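Local atomic coordinates of lovastatin nonaketide synthase, polyketide synthase component (Aspergillus terreus, PDB entry 7CPX), a protein that assembles dihydromonacolin L, the nonaketide precursor of lovastatin, from malonyl-CoA, reducing, dehydrating and methylating the growing chain in partnership with LovC. Residues A[1134-1138]-A[1169-1175]. The protein carries 2 engineered substitutions. Residues are numbered along the deposited sequence; the frame is centred on the assembly and turned at random.
Sequences DFRRL and HPASLDV
Phe1135 lays one face of its ring over Ala1171 in a CH-pi contact, Ala1171 CA standing 3.8 Å from the ring centroid, 19° off the normal. The ring thereby packs on the first turn of helix 1170-1184, the long central helix wrapped by the beta-sheet in the C-terminal hotdog fold of the dehydratase domain. With CG anti to its carbonyl carbon (chi1 -69°), Phe1135 also brings its CD2 edge to the carboxylate of Asp1174, 3.5 Å from OD2, the two planes steeply inclined. Asp1174 is the predicted proton donor of dehydration and lies beside His985, the predicted proton acceptor, which meets the Phe1135 ring edge-to-face. Gln1178, one turn further along, donates to both Asp1174 OD2 and Phe1135 O, linking the Asp1174 carboxylate to the loop. At the helix start, the N-cap residue His1169 donates from NE2 to Asp1134 OD2 at 3.1 Å, a bent bond (144°) that reaches the anti side of the carboxylate from well out of its plane, ring and carboxylate planes perpendicular. Trp981 packs edge-to-face on this imidazole. Past the aromatic ring, Val1175 splits its branches: CG2 lies 3.4 Å from Phe1135 O, while CG1 abuts Leu1138 CB at 3.5 Å.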
ATOM      1  N   ASP A1134      31.897   6.892   1.067  1.00 88.73           N
ATOM      2  CA  ASP A1134      31.347   6.514   2.364  1.00 88.73           C
ATOM      3  C   ASP A1134      31.416   5.011   2.598  1.00 88.73           C
ATOM      4  O   ASP A1134      31.453   4.566   3.750  1.00 88.73           O
ATOM      5  CB  ASP A1134      29.902   6.997   2.481  1.00 88.73           C
ATOM      6  CG  ASP A1134      29.787   8.506   2.428  1.00 88.73           C
ATOM      7  OD1 ASP A1134      30.831   9.180   2.305  1.00 88.73           O
ATOM      8  OD2 ASP A1134      28.651   9.019   2.509  1.00 88.73           O
ATOM      9  N   PHE A1135      31.433   4.216   1.535  1.00 85.54           N
ATOM     10  CA  PHE A1135      31.472   2.767   1.667  1.00 85.54           C
ATOM     11  C   PHE A1135      32.889   2.225   1.790  1.00 85.54           C
ATOM     12  O   PHE A1135      33.061   1.015   1.970  1.00 85.54           O
ATOM     13  CB  PHE A1135      30.751   2.118   0.483  1.00 85.54           C
ATOM     14  CG  PHE A1135      29.269   2.352   0.491  1.00 85.54           C
ATOM     15  CD1 PHE A1135      28.742   3.553   0.053  1.00 85.54           C
ATOM     16  CD2 PHE A1135      28.403   1.379   0.954  1.00 85.54           C
ATOM     17  CE1 PHE A1135      27.380   3.777   0.066  1.00 85.54           C
ATOM     18  CE2 PHE A1135      27.040   1.594   0.971  1.00 85.54           C
ATOM     19  CZ  PHE A1135      26.527   2.796   0.529  1.00 85.54           C
ATOM     20  N   ARG A1136      33.901   3.087   1.699  1.00 86.34           N
ATOM     21  CA  ARG A1136      35.264   2.751   2.085  1.00 86.34           C
ATOM     22  C   ARG A1136      35.580   3.220   3.499  1.00 86.34           C
ATOM     23  O   ARG A1136      36.754   3.387   3.845  1.00 86.34           O
ATOM     24  CB  ARG A1136      36.262   3.353   1.097  1.00 86.34           C
ATOM     25  CG  ARG A1136      36.199   2.768  -0.301  1.00 86.34           C
ATOM     26  CD  ARG A1136      37.206   3.448  -1.213  1.00 86.34           C
ATOM     27  NE  ARG A1136      38.577   3.242  -0.757  1.00 86.34           N
ATOM     28  CZ  ARG A1136      39.440   2.396  -1.305  1.00 86.34           C
ATOM     29  NH1 ARG A1136      39.125   1.668  -2.364  1.00 86.34           N
ATOM     30  NH2 ARG A1136      40.657   2.282  -0.781  1.00 86.34           N
ATOM     31  N   ARG A1137      34.555   3.433   4.318  1.00 89.62           N
ATOM     32  CA  ARG A1137      34.700   3.994   5.655  1.00 89.62           C
ATOM     33  C   ARG A1137      35.229   2.991   6.674  1.00 89.62           C
ATOM     34  O   ARG A1137      35.187   3.275   7.876  1.00 89.62           O
ATOM     35  CB  ARG A1137      33.354   4.548   6.127  1.00 89.62           C
ATOM     36  CG  ARG A1137      33.040   5.947   5.625  1.00 89.62           C
ATOM     37  CD  ARG A1137      33.771   7.002   6.430  1.00 89.62           C
ATOM     38  NE  ARG A1137      33.298   8.347   6.125  1.00 89.62           N
ATOM     39  CZ  ARG A1137      33.550   9.414   6.871  1.00 89.62           C
ATOM     40  NH1 ARG A1137      34.260   9.328   7.983  1.00 89.62           N
ATOM     41  NH2 ARG A1137      33.073  10.596   6.492  1.00 89.62           N
ATOM     42  N   LEU A1138      35.724   1.838   6.231  1.00 86.31           N
ATOM     43  CA  LEU A1138      36.311   0.870   7.147  1.00 86.31           C
ATOM     44  C   LEU A1138      37.654   1.389   7.640  1.00 86.31           C
ATOM     45  O   LEU A1138      38.675   1.227   6.964  1.00 86.31           O
ATOM     46  CB  LEU A1138      36.471  -0.485   6.458  1.00 86.31           C
ATOM     47  CG  LEU A1138      36.984  -1.646   7.306  1.00 86.31           C
ATOM     48  CD1 LEU A1138      36.059  -1.904   8.476  1.00 86.31           C
ATOM     49  CD2 LEU A1138      37.112  -2.893   6.455  1.00 86.31           C
ATOM     50  N   HIS A1169      23.752   4.920   8.874  1.00 88.08           N
ATOM     51  CA  HIS A1169      24.130   5.296   7.526  1.00 88.08           C
ATOM     52  C   HIS A1169      24.379   4.012   6.746  1.00 88.08           C
ATOM     53  O   HIS A1169      25.289   3.254   7.101  1.00 88.08           O
ATOM     54  CB  HIS A1169      25.375   6.170   7.549  1.00 88.08           C
ATOM     55  CG  HIS A1169      25.735   6.769   6.223  1.00 88.08           C
ATOM     56  ND1 HIS A1169      25.291   6.258   5.023  1.00 88.08           N
ATOM     57  CD2 HIS A1169      26.502   7.841   5.912  1.00 88.08           C
ATOM     58  CE1 HIS A1169      25.770   6.987   4.032  1.00 88.08           C
ATOM     59  NE2 HIS A1169      26.507   7.955   4.544  1.00 88.08           N
ATOM     60  N   PRO A1170      23.601   3.719   5.696  1.00 85.15           N
ATOM     61  CA  PRO A1170      23.772   2.442   4.992  1.00 85.15           C
ATOM     62  C   PRO A1170      25.216   2.156   4.617  1.00 85.15           C
ATOM     63  O   PRO A1170      25.595   0.997   4.430  1.00 85.15           O
ATOM     64  CB  PRO A1170      22.887   2.613   3.754  1.00 85.15           C
ATOM     65  CG  PRO A1170      21.804   3.514   4.216  1.00 85.15           C
ATOM     66  CD  PRO A1170      22.454   4.479   5.170  1.00 85.15           C
ATOM     67  N   ALA A1171      26.030   3.205   4.507  1.00 87.26           N
ATOM     68  CA  ALA A1171      27.455   3.006   4.274  1.00 87.26           C
ATOM     69  C   ALA A1171      28.102   2.261   5.433  1.00 87.26           C
ATOM     70  O   ALA A1171      28.889   1.334   5.221  1.00 87.26           O
ATOM     71  CB  ALA A1171      28.143   4.352   4.054  1.00 87.26           C
ATOM     72  N   SER A1172      27.779   2.648   6.670  1.00 87.37           N
ATOM     73  CA  SER A1172      28.378   1.989   7.826  1.00 87.37           C
ATOM     74  C   SER A1172      27.954   0.528   7.911  1.00 87.37           C
ATOM     75  O   SER A1172      28.782  -0.353   8.173  1.00 87.37           O
ATOM     76  CB  SER A1172      27.998   2.730   9.107  1.00 87.37           C
ATOM     77  OG  SER A1172      26.595   2.721   9.302  1.00 87.37           O
ATOM     78  N   LEU A1173      26.670   0.250   7.690  1.00 84.36           N
ATOM     79  CA  LEU A1173      26.194  -1.128   7.755  1.00 84.36           C
ATOM     80  C   LEU A1173      26.764  -1.960   6.612  1.00 84.36           C
ATOM     81  O   LEU A1173      27.090  -3.140   6.793  1.00 84.36           O
ATOM     82  CB  LEU A1173      24.667  -1.146   7.738  1.00 84.36           C
ATOM     83  CG  LEU A1173      23.993  -2.517   7.692  1.00 84.36           C
ATOM     84  CD1 LEU A1173      24.362  -3.329   8.917  1.00 84.36           C
ATOM     85  CD2 LEU A1173      22.490  -2.360   7.593  1.00 84.36           C
ATOM     86  N   ASP A1174      26.900  -1.364   5.427  1.00 84.83           N
ATOM     87  CA  ASP A1174      27.515  -2.081   4.319  1.00 84.83           C
ATOM     88  C   ASP A1174      28.987  -2.355   4.588  1.00 84.83           C
ATOM     89  O   ASP A1174      29.504  -3.400   4.190  1.00 84.83           O
ATOM     90  CB  ASP A1174      27.349  -1.293   3.022  1.00 84.83           C
ATOM     91  CG  ASP A1174      27.451  -2.171   1.793  1.00 84.83           C
ATOM     92  OD1 ASP A1174      26.479  -2.895   1.495  1.00 84.83           O
ATOM     93  OD2 ASP A1174      28.505  -2.140   1.125  1.00 84.83           O
ATOM     94  N   VAL A1175      29.678  -1.435   5.262  1.00 86.08           N
ATOM     95  CA  VAL A1175      31.052  -1.696   5.676  1.00 86.08           C
ATOM     96  C   VAL A1175      31.091  -2.836   6.682  1.00 86.08           C
ATOM     97  O   VAL A1175      31.977  -3.699   6.637  1.00 86.08           O
ATOM     98  CB  VAL A1175      31.684  -0.415   6.248  1.00 86.08           C
ATOM     99  CG1 VAL A1175      32.978  -0.740   6.969  1.00 86.08           C
ATOM    100  CG2 VAL A1175      31.933   0.579   5.137  1.00 86.08           C
TER